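Local coordinates for 3-phosphoshikimate 1-carboxyvinyltransferase (Streptomyces sviceus, PDB 7M0O), which probably catalyses transfer of the enolpyruvyl group of phosphoenolpyruvate to the 5-hydroxyl of shikimate-3-phosphate, the sixth step of the route to chorismate, at residues G23-V28 with Y212-Y217; V28-S33 with D55-D60; R326-A331 with V341-D346. All coordinates share one frame; numbering follows the deposited sequence.

Interaction 1: G23-V28 with Y212-Y217; sequences GVTTLV and YRATTY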
loop_
_atom_site.group_PDB
_atom_site.type_symbol
_atom_site.label_atom_id
_atom_site.label_comp_id
_atom_site.label_asym_id
_atom_site.label_seq_id
_atom_site.Cartn_x
_atom_site.Cartn_y
_atom_site.Cartn_z
ATOM N N GLY A 23 -17.683 2.008 -18.712
ATOM C CA GLY A 23 -17.895 0.580 -18.844
ATOM C C GLY A 23 -17.978 -0.098 -17.490
ATOM O O GLY A 23 -18.028 0.547 -16.437
ATOM N N VAL A 24 -18.016 -1.426 -17.518
ATOM C CA VAL A 24 -18.082 -2.229 -16.300
ATOM C C VAL A 24 -16.677 -2.719 -15.985
ATOM O O VAL A 24 -16.053 -3.407 -16.800
ATOM C CB VAL A 24 -19.060 -3.404 -16.451
ATOM C CG1 VAL A 24 -19.088 -4.207 -15.167
ATOM C CG2 VAL A 24 -20.448 -2.885 -16.793
ATOM N N THR A 25 -16.161 -2.335 -14.819
ATOM C CA THR A 25 -14.846 -2.777 -14.373
ATOM C C THR A 25 -14.987 -3.952 -13.419
ATOM O O THR A 25 -15.853 -3.953 -12.540
ATOM C CB THR A 25 -14.087 -1.648 -13.674
ATOM O OG1 THR A 25 -13.706 -0.682 -14.635
ATOM C CG2 THR A 25 -12.829 -2.162 -12.971
ATOM N N THR A 26 -14.122 -4.945 -13.597
ATOM C CA THR A 26 -14.016 -6.075 -12.681
ATOM C C THR A 26 -12.690 -5.963 -11.933
ATOM O O THR A 26 -11.623 -5.904 -12.556
ATOM C CB THR A 26 -14.119 -7.397 -13.443
ATOM O OG1 THR A 26 -15.332 -7.403 -14.210
ATOM C CG2 THR A 26 -14.120 -8.593 -12.485
ATOM N N LEU A 27 -12.766 -5.893 -10.606
ATOM C CA LEU A 27 -11.600 -5.892 -9.736
ATOM C C LEU A 27 -11.428 -7.294 -9.168
ATOM O O LEU A 27 -12.350 -7.831 -8.540
ATOM C CB LEU A 27 -11.766 -4.882 -8.604
ATOM C CG LEU A 27 -12.059 -3.440 -9.030
ATOM C CD1 LEU A 27 -12.092 -2.547 -7.808
ATOM C CD2 LEU A 27 -10.995 -2.980 -10.014
ATOM N N VAL A 28 -10.254 -7.880 -9.367
ATOM C CA VAL A 28 -9.996 -9.247 -8.921
ATOM C C VAL A 28 -9.178 -9.219 -7.629
ATOM O O VAL A 28 -8.134 -8.560 -7.553
ATOM C CB VAL A 28 -9.294 -10.050 -10.029
ATOM C CG1 VAL A 28 -9.140 -11.493 -9.625
ATOM C CG2 VAL A 28 -10.092 -9.940 -11.326
ATOM N N TYR A 212 -11.726 7.563 -18.437
ATOM C CA TYR A 212 -11.078 6.269 -18.305
ATOM C C TYR A 212 -11.819 5.202 -19.099
ATOM O O TYR A 212 -13.006 5.337 -19.397
ATOM C CB TYR A 212 -11.022 5.830 -16.835
ATOM C CG TYR A 212 -10.185 6.688 -15.916
ATOM C CD1 TYR A 212 -8.803 6.638 -15.953
ATOM C CD2 TYR A 212 -10.786 7.532 -14.983
ATOM C CE1 TYR A 212 -8.040 7.424 -15.093
ATOM C CE2 TYR A 212 -10.037 8.302 -14.118
ATOM C CZ TYR A 212 -8.669 8.253 -14.181
ATOM O OH TYR A 212 -7.933 9.030 -13.303
ATOM N N ARG A 213 -11.103 4.110 -19.399
ATOM C CA ARG A 213 -11.652 2.937 -20.072
ATOM C C ARG A 213 -11.720 1.782 -19.078
ATOM O O ARG A 213 -10.684 1.375 -18.539
ATOM C CB ARG A 213 -10.780 2.538 -21.264
ATOM C CG ARG A 213 -11.271 3.044 -22.622
ATOM C CD ARG A 213 -11.356 4.564 -22.674
ATOM N NE ARG A 213 -10.194 5.202 -22.051
ATOM C CZ ARG A 213 -9.922 6.505 -22.117
ATOM N NH1 ARG A 213 -10.719 7.329 -22.793
ATOM N NH2 ARG A 213 -8.843 6.982 -21.510
ATOM N N ALA A 214 -12.920 1.237 -18.863
ATOM C CA ALA A 214 -13.087 0.127 -17.933
ATOM C C ALA A 214 -12.282 -1.079 -18.392
ATOM O O ALA A 214 -12.011 -1.261 -19.586
ATOM C CB ALA A 214 -14.555 -0.272 -17.806
ATOM N N THR A 215 -11.936 -1.930 -17.433
ATOM C CA THR A 215 -11.132 -3.108 -17.717
ATOM C C THR A 215 -11.338 -4.131 -16.601
ATOM O O THR A 215 -12.081 -3.900 -15.644
ATOM C CB THR A 215 -9.657 -2.716 -17.880
ATOM O OG1 THR A 215 -8.920 -3.814 -18.429
ATOM C CG2 THR A 215 -9.057 -2.313 -16.534
ATOM N N THR A 216 -10.706 -5.292 -16.755
ATOM C CA THR A 216 -10.553 -6.240 -15.662
ATOM C C THR A 216 -9.202 -5.946 -15.027
ATOM O O THR A 216 -8.183 -5.977 -15.718
ATOM C CB THR A 216 -10.633 -7.688 -16.154
ATOM O OG1 THR A 216 -11.983 -8.015 -16.501
ATOM C CG2 THR A 216 -10.174 -8.662 -15.070
ATOM N N TYR A 217 -9.195 -5.619 -13.730
ATOM C CA TYR A 217 -7.977 -5.189 -13.051
ATOM C C TYR A 217 -7.771 -6.046 -11.811
ATOM O O TYR A 217 -8.599 -6.025 -10.894
ATOM C CB TYR A 217 -8.009 -3.700 -12.674
ATOM C CG TYR A 217 -6.655 -3.248 -12.179
ATOM C CD1 TYR A 217 -5.637 -2.921 -13.071
ATOM C CD2 TYR A 217 -6.376 -3.213 -10.819
ATOM C CE1 TYR A 217 -4.380 -2.553 -12.609
ATOM C CE2 TYR A 217 -5.133 -2.850 -10.350
ATOM C CZ TYR A 217 -4.141 -2.521 -11.245
ATOM O OH TYR A 217 -2.902 -2.162 -10.763
#
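G23 meets A214 where the two segments first come together. A214 CB lies 3.4 Å from G23 C. A side chain at G23 would run into that methyl group, and the backbone angles there also call for glycine. V24 turns its side chain away, and its carbonyl O lies near the same methyl. T25 straddles the join. Its OG1 sits 3.3 Å from A214 CB, while its CG2, anti to the backbone N, leans on the carbonyl O of T215. From T26 onward the segments pair as parallel beta strands. T26 N donates to T215 O, and T26 O then accepts Y217 N at 2.7 Å in a nearly straight bond of 170°. The side chains of T26 and T216 run alongside each other. L27 is on the other face of the sheet, where its CD2 touches Y217 CB at 4.1 Å. The Y217 ring leads away from L27. V28 N closes the ladder on Y217 O at 2.9 Å, and V28 CG2 rests on T216 CG2. Strand 24-28 thus lies between strand 216-218 and the antiparallel strand 56-60, in a sheet that joins parts of the chain far apart in sequence. On the face that carries L27, helix 8-20 packs on L27, and on T25 as well. Helix 182-193 receives the Y217 side chain.

Interaction 2: V28-S33 with D55-D60; sequences VRPLRS and DTWQVD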
loop_
_atom_site.group_PDB
_atom_site.type_symbol
_atom_site.label_atom_id
_atom_site.label_comp_id
_atom_site.label_asym_id
_atom_site.label_seq_id
_atom_site.Cartn_x
_atom_site.Cartn_y
_atom_site.Cartn_z
ATOM N N VAL A 28 -10.254 -7.880 -9.367
ATOM C CA VAL A 28 -9.996 -9.247 -8.921
ATOM C C VAL A 28 -9.178 -9.219 -7.629
ATOM O O VAL A 28 -8.134 -8.560 -7.553
ATOM C CB VAL A 28 -9.294 -10.050 -10.029
ATOM C CG1 VAL A 28 -9.140 -11.493 -9.625
ATOM C CG2 VAL A 28 -10.092 -9.940 -11.326
ATOM N N ARG A 29 -9.657 -9.943 -6.614
ATOM C CA ARG A 29 -9.057 -10.057 -5.286
ATOM C C ARG A 29 -8.788 -8.718 -4.599
ATOM O O ARG A 29 -7.707 -8.544 -4.019
ATOM C CB ARG A 29 -7.743 -10.843 -5.346
ATOM C CG ARG A 29 -7.763 -12.117 -6.200
ATOM C CD ARG A 29 -8.923 -13.026 -5.834
ATOM N NE ARG A 29 -8.544 -14.437 -5.795
ATOM C CZ ARG A 29 -8.339 -15.195 -6.870
ATOM N NH1 ARG A 29 -8.468 -14.688 -8.090
ATOM N NH2 ARG A 29 -8.000 -16.469 -6.720
ATOM N N PRO A 30 -9.718 -7.763 -4.600
ATOM C CA PRO A 30 -9.490 -6.540 -3.818
ATOM C C PRO A 30 -9.417 -6.854 -2.326
ATOM O O PRO A 30 -9.933 -7.864 -1.846
ATOM C CB PRO A 30 -10.716 -5.679 -4.137
ATOM C CG PRO A 30 -11.793 -6.685 -4.371
ATOM C CD PRO A 30 -11.107 -7.823 -5.100
ATOM N N LEU A 31 -8.739 -5.980 -1.589
ATOM C CA LEU A 31 -8.718 -6.101 -0.136
ATOM C C LEU A 31 -10.110 -5.815 0.421
ATOM O O LEU A 31 -10.738 -4.806 0.068
ATOM C CB LEU A 31 -7.689 -5.139 0.464
ATOM C CG LEU A 31 -7.709 -5.008 1.993
ATOM C CD1 LEU A 31 -7.310 -6.322 2.651
ATOM C CD2 LEU A 31 -6.828 -3.877 2.484
ATOM N N ARG A 32 -10.591 -6.700 1.296
ATOM C CA ARG A 32 -11.835 -6.473 2.020
ATOM C C ARG A 32 -11.475 -5.988 3.420
ATOM O O ARG A 32 -10.978 -6.767 4.246
ATOM C CB ARG A 32 -12.676 -7.744 2.073
ATOM C CG ARG A 32 -13.404 -8.040 0.768
ATOM C CD ARG A 32 -14.248 -9.299 0.924
ATOM N NE ARG A 32 -15.186 -9.522 -0.175
ATOM C CZ ARG A 32 -16.488 -9.252 -0.113
ATOM N NH1 ARG A 32 -17.019 -8.737 0.993
ATOM N NH2 ARG A 32 -17.264 -9.507 -1.154
ATOM N N SER A 33 -11.691 -4.698 3.674
ATOM C CA SER A 33 -11.494 -4.107 4.994
ATOM C C SER A 33 -12.698 -3.245 5.327
ATOM O O SER A 33 -13.571 -3.038 4.483
ATOM C CB SER A 33 -10.201 -3.279 5.036
ATOM O OG SER A 33 -10.315 -2.124 4.221
ATOM N N ASP A 55 -14.423 -13.190 -4.512
ATOM C CA ASP A 55 -13.193 -13.047 -5.282
ATOM C C ASP A 55 -13.118 -11.768 -6.105
ATOM O O ASP A 55 -12.011 -11.295 -6.366
ATOM C CB ASP A 55 -13.011 -14.239 -6.235
ATOM C CG ASP A 55 -12.490 -15.489 -5.530
ATOM O OD1 ASP A 55 -12.552 -16.580 -6.141
ATOM O OD2 ASP A 55 -12.025 -15.391 -4.369
ATOM N N THR A 56 -14.251 -11.211 -6.551
ATOM C CA THR A 56 -14.243 -10.094 -7.497
ATOM C C THR A 56 -15.347 -9.104 -7.161
ATOM O O THR A 56 -16.437 -9.488 -6.730
ATOM C CB THR A 56 -14.434 -10.535 -8.975
ATOM O OG1 THR A 56 -15.715 -11.164 -9.144
ATOM C CG2 THR A 56 -13.343 -11.499 -9.425
ATOM N N TRP A 57 -15.063 -7.822 -7.388
ATOM C CA TRP A 57 -16.059 -6.758 -7.314
ATOM C C TRP A 57 -16.313 -6.221 -8.716
ATOM O O TRP A 57 -15.379 -6.059 -9.512
ATOM C CB TRP A 57 -15.611 -5.608 -6.405
ATOM C CG TRP A 57 -15.444 -5.984 -4.960
ATOM C CD1 TRP A 57 -15.409 -7.248 -4.430
ATOM C CD2 TRP A 57 -15.244 -5.087 -3.862
ATOM N NE1 TRP A 57 -15.219 -7.186 -3.070
ATOM C CE2 TRP A 57 -15.112 -5.867 -2.698
ATOM C CE3 TRP A 57 -15.174 -3.695 -3.753
ATOM C CZ2 TRP A 57 -14.921 -5.300 -1.437
ATOM C CZ3 TRP A 57 -14.979 -3.137 -2.503
ATOM C CH2 TRP A 57 -14.855 -3.937 -1.364
ATOM N N GLN A 58 -17.578 -5.937 -9.009
ATOM C CA GLN A 58 -18.011 -5.454 -10.312
ATOM C C GLN A 58 -18.631 -4.073 -10.139
ATOM O O GLN A 58 -19.538 -3.903 -9.317
ATOM C CB GLN A 58 -19.022 -6.431 -10.902
ATOM C CG GLN A 58 -19.320 -6.264 -12.347
ATOM C CD GLN A 58 -19.517 -7.599 -13.021
ATOM O OE1 GLN A 58 -18.558 -8.318 -13.286
ATOM N NE2 GLN A 58 -20.769 -7.954 -13.274
ATOM N N VAL A 59 -18.129 -3.078 -10.878
ATOM C CA VAL A 59 -18.596 -1.695 -10.737
ATOM C C VAL A 59 -18.977 -1.158 -12.110
ATOM O O VAL A 59 -18.147 -1.148 -13.023
ATOM C CB VAL A 59 -17.538 -0.779 -10.094
ATOM C CG1 VAL A 59 -18.108 0.635 -9.878
ATOM C CG2 VAL A 59 -17.009 -1.371 -8.772
ATOM N N ASP A 60 -20.218 -0.694 -12.251
ATOM C CA ASP A 60 -20.645 0.012 -13.458
ATOM C C ASP A 60 -20.140 1.442 -13.376
ATOM O O ASP A 60 -20.601 2.218 -12.530
ATOM C CB ASP A 60 -22.163 -0.001 -13.585
ATOM C CG ASP A 60 -22.689 -1.296 -14.129
ATOM O OD1 ASP A 60 -22.066 -2.350 -13.871
ATOM O OD2 ASP A 60 -23.737 -1.259 -14.808
HETATM O O HOH W 1 -14.354 -9.720 -2.736
#
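P30 lies over one face of the W57 indole. Its CG stands 3.6 Å from the centroid of the five-membered ring, only 4° off the ring normal, which makes a CH-pi contact. The pyrrolidine and indole cross obliquely, and CG is nearly equidistant from all five atoms of that ring. R52 adds a cation-pi contact to the indole. R32 comes to the rim of the same indole. Its chain is extended from CG to NE, and CG touches W57 CZ2. The guanidinium stands 80° to the ring plane, with NE at the ring edge. A water bridges the two groups. It accepts from R32 NE at 2.7 Å and, more weakly, from W57 NE1. The NH2 of R32 also bonds the carbonyl O of T53, which gives the guanidinium a second hold. The R29 and D55 side chains run alongside each other. The R29 chain bends at chi2 and chi3, and NE comes 3.9 Å from D55 OD2. This salt bridge is long. OD2 sits off the plane of the guanidinium with no N-H aimed at it, so only charge acts. The firmer tie is in the backbone: R29 N donates to D55 O at 2.7 Å. Next to it V28 and T56 form a non-hydrogen-bonded antiparallel pair, their CG2 methyls 4.1 Å apart. An alanine in place of W57 would probably leave P30 CG and R52 without their aromatic partner, the water without its indole donor, and a gap facing R32. The contact thus combines a ring face, a water bridge and one strong backbone bond. The long R29-D55 pair, between the turn after strand 24-28 and the residue before strand 56-60, probably adds only modest attraction.

Interaction 3: R326-A331 with V341-D346; sequences RLEACA and VATGPD. With PO4 (phosphate ion), chain B.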
loop_
_atom_site.group_PDB
_atom_site.type_symbol
_atom_site.label_atom_id
_atom_site.label_comp_id
_atom_site.label_asym_id
_atom_site.label_seq_id
_atom_site.Cartn_x
_atom_site.Cartn_y
_atom_site.Cartn_z
ATOM N N ARG A 326 14.483 1.467 12.789
ATOM C CA ARG A 326 14.424 0.040 12.476
ATOM C C ARG A 326 15.801 -0.586 12.358
ATOM O O ARG A 326 15.950 -1.790 12.606
ATOM C CB ARG A 326 13.658 -0.196 11.169
ATOM C CG ARG A 326 12.165 -0.050 11.297
ATOM C CD ARG A 326 11.462 -0.266 9.973
ATOM N NE ARG A 326 10.021 -0.224 10.169
ATOM C CZ ARG A 326 9.119 -0.148 9.196
ATOM N NH1 ARG A 326 9.486 -0.085 7.928
ATOM N NH2 ARG A 326 7.830 -0.139 9.498
ATOM N N LEU A 327 16.802 0.207 11.980
ATOM C CA LEU A 327 18.176 -0.268 11.986
ATOM C C LEU A 327 18.608 -0.620 13.407
ATOM O O LEU A 327 19.067 -1.736 13.666
ATOM C CB LEU A 327 19.090 0.789 11.356
ATOM C CG LEU A 327 20.455 0.355 10.806
ATOM C CD1 LEU A 327 21.014 1.323 9.747
ATOM C CD2 LEU A 327 21.459 0.191 11.935
ATOM N N GLU A 328 18.394 0.294 14.358
ATOM C CA GLU A 328 18.775 0.000 15.737
ATOM C C GLU A 328 17.934 -1.123 16.327
ATOM O O GLU A 328 18.441 -1.923 17.122
ATOM C CB GLU A 328 18.653 1.248 16.606
ATOM C CG GLU A 328 19.649 2.341 16.297
ATOM C CD GLU A 328 21.090 1.960 16.612
ATOM O OE1 GLU A 328 21.336 1.208 17.578
ATOM O OE2 GLU A 328 21.982 2.404 15.872
ATOM N N ALA A 329 16.639 -1.175 15.990
ATOM C CA ALA A 329 15.765 -2.210 16.539
ATOM C C ALA A 329 16.172 -3.596 16.055
ATOM O O ALA A 329 16.154 -4.559 16.829
ATOM C CB ALA A 329 14.308 -1.925 16.169
ATOM N N CYS A 330 16.560 -3.714 14.784
ATOM C CA CYS A 330 17.077 -4.982 14.289
ATOM C C CYS A 330 18.360 -5.381 15.008
ATOM O O CYS A 330 18.528 -6.541 15.403
ATOM C CB CYS A 330 17.295 -4.900 12.774
ATOM S SG CYS A 330 15.753 -5.044 11.834
ATOM N N ALA A 331 19.289 -4.433 15.163
ATOM C CA ALA A 331 20.537 -4.736 15.850
ATOM C C ALA A 331 20.284 -5.131 17.300
ATOM O O ALA A 331 20.869 -6.096 17.807
ATOM C CB ALA A 331 21.481 -3.536 15.780
ATOM N N VAL A 341 26.536 -7.986 15.750
ATOM C CA VAL A 341 26.053 -6.989 14.796
ATOM C C VAL A 341 26.910 -5.733 14.915
ATOM O O VAL A 341 27.245 -5.298 16.022
ATOM C CB VAL A 341 24.565 -6.640 15.046
ATOM C CG1 VAL A 341 24.070 -5.609 14.028
ATOM C CG2 VAL A 341 23.696 -7.878 15.012
ATOM N N ALA A 342 27.271 -5.153 13.771
ATOM C CA ALA A 342 27.905 -3.840 13.697
ATOM C C ALA A 342 26.968 -2.899 12.947
ATOM O O ALA A 342 26.204 -3.336 12.085
ATOM C CB ALA A 342 29.258 -3.912 12.990
ATOM N N THR A 343 27.002 -1.607 13.284
ATOM C CA THR A 343 26.169 -0.646 12.568
ATOM C C THR A 343 26.953 0.623 12.263
ATOM O O THR A 343 27.958 0.943 12.911
ATOM C CB THR A 343 24.884 -0.271 13.331
ATOM O OG1 THR A 343 25.211 0.459 14.524
ATOM C CG2 THR A 343 24.040 -1.507 13.687
ATOM N N GLY A 344 26.469 1.344 11.252
ATOM C CA GLY A 344 26.968 2.653 10.925
ATOM C C GLY A 344 25.819 3.580 10.600
ATOM O O GLY A 344 24.638 3.236 10.756
ATOM N N PRO A 345 26.141 4.785 10.138
ATOM C CA PRO A 345 25.074 5.768 9.890
ATOM C C PRO A 345 23.941 5.236 9.038
ATOM O O PRO A 345 22.774 5.525 9.329
ATOM C CB PRO A 345 25.816 6.916 9.198
ATOM C CG PRO A 345 27.182 6.835 9.749
ATOM C CD PRO A 345 27.485 5.364 9.967
ATOM N N ASP A 346 24.250 4.438 8.013
ATOM C CA ASP A 346 23.218 4.004 7.081
ATOM C C ASP A 346 23.394 2.551 6.671
ATOM O O ASP A 346 23.027 2.173 5.548
ATOM C CB ASP A 346 23.195 4.893 5.834
ATOM C CG ASP A 346 24.498 4.845 5.036
ATOM O OD1 ASP A 346 25.499 4.254 5.495
ATOM O OD2 ASP A 346 24.525 5.424 3.926
HETATM P P PO4 B . 5.532 0.793 6.569
HETATM O O1 PO4 B . 5.674 1.214 5.131
HETATM O O2 PO4 B . 6.777 0.033 6.949
HETATM O O3 PO4 B . 4.299 -0.070 6.695
HETATM O O4 PO4 B . 5.387 2.049 7.389
#
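Apolar contact between L327, A331 and the strand side chains carries this packing. L327 CD2 meets T343 CG2 at 3.6 Å, the two side chains sliding past each other in opposite directions. L327 CD1 reaches the backbone of the turn, 4.1 Å from D346 C. One turn further along the helix, A331 CB touches V341 CG1 at 3.8 Å and T343 CG2 at 3.9 Å. T343 CG2 is anti to the carbonyl carbon, and this sets the methyl between L327 and A331. No hydrogen bond joins the segments. E328 finds its partner outside them: OE2 forms a salt bridge with R320, which also binds the carbonyl O atoms of G344 and P345. Ionic contact lies at the start of the helix, directed away from the strand. The extended R326 side chain meets a phosphate ion, probably from the crystallisation liquor, edge-on. Its NH1 and NH2 both donate to the phosphate O2, at 2.9 and 2.8 Å. D365 pairs with R326 NE, and H366 and R367 also bind the phosphate. The axes of segments 326-331 and 341-344 run nearly antiparallel, at 166°, and come within 9.4 Å. Helix 326-336 thus packs on strand 340-344, an end strand of a four-stranded mixed sheet within this chain. R326 is a predicted phosphoenolpyruvate ligand, and its hold on the phosphate is consistent with the helix start forming part of that site.

Overall arrangement
Interactions 1 and 2 belong to one sheet and share V28. Strand 24-28 pairs with strand 216-218 in the first and with strand 56-60 in the second, and backbone bonds such as L27 N to W57 O tie the two contacts together. Both are surface contacts. Interaction 1 rests mainly on parallel backbone pairing, whereas interaction 2 adds ring, water and charge contacts where the strand gives way to a turn. Interaction 3 lies on the opposite side of the chain's centre, with its centre about 45 Å from that of interaction 1. It is partly buried and joins helix to strand through apolar side chains, without hydrogen bonds between its segments.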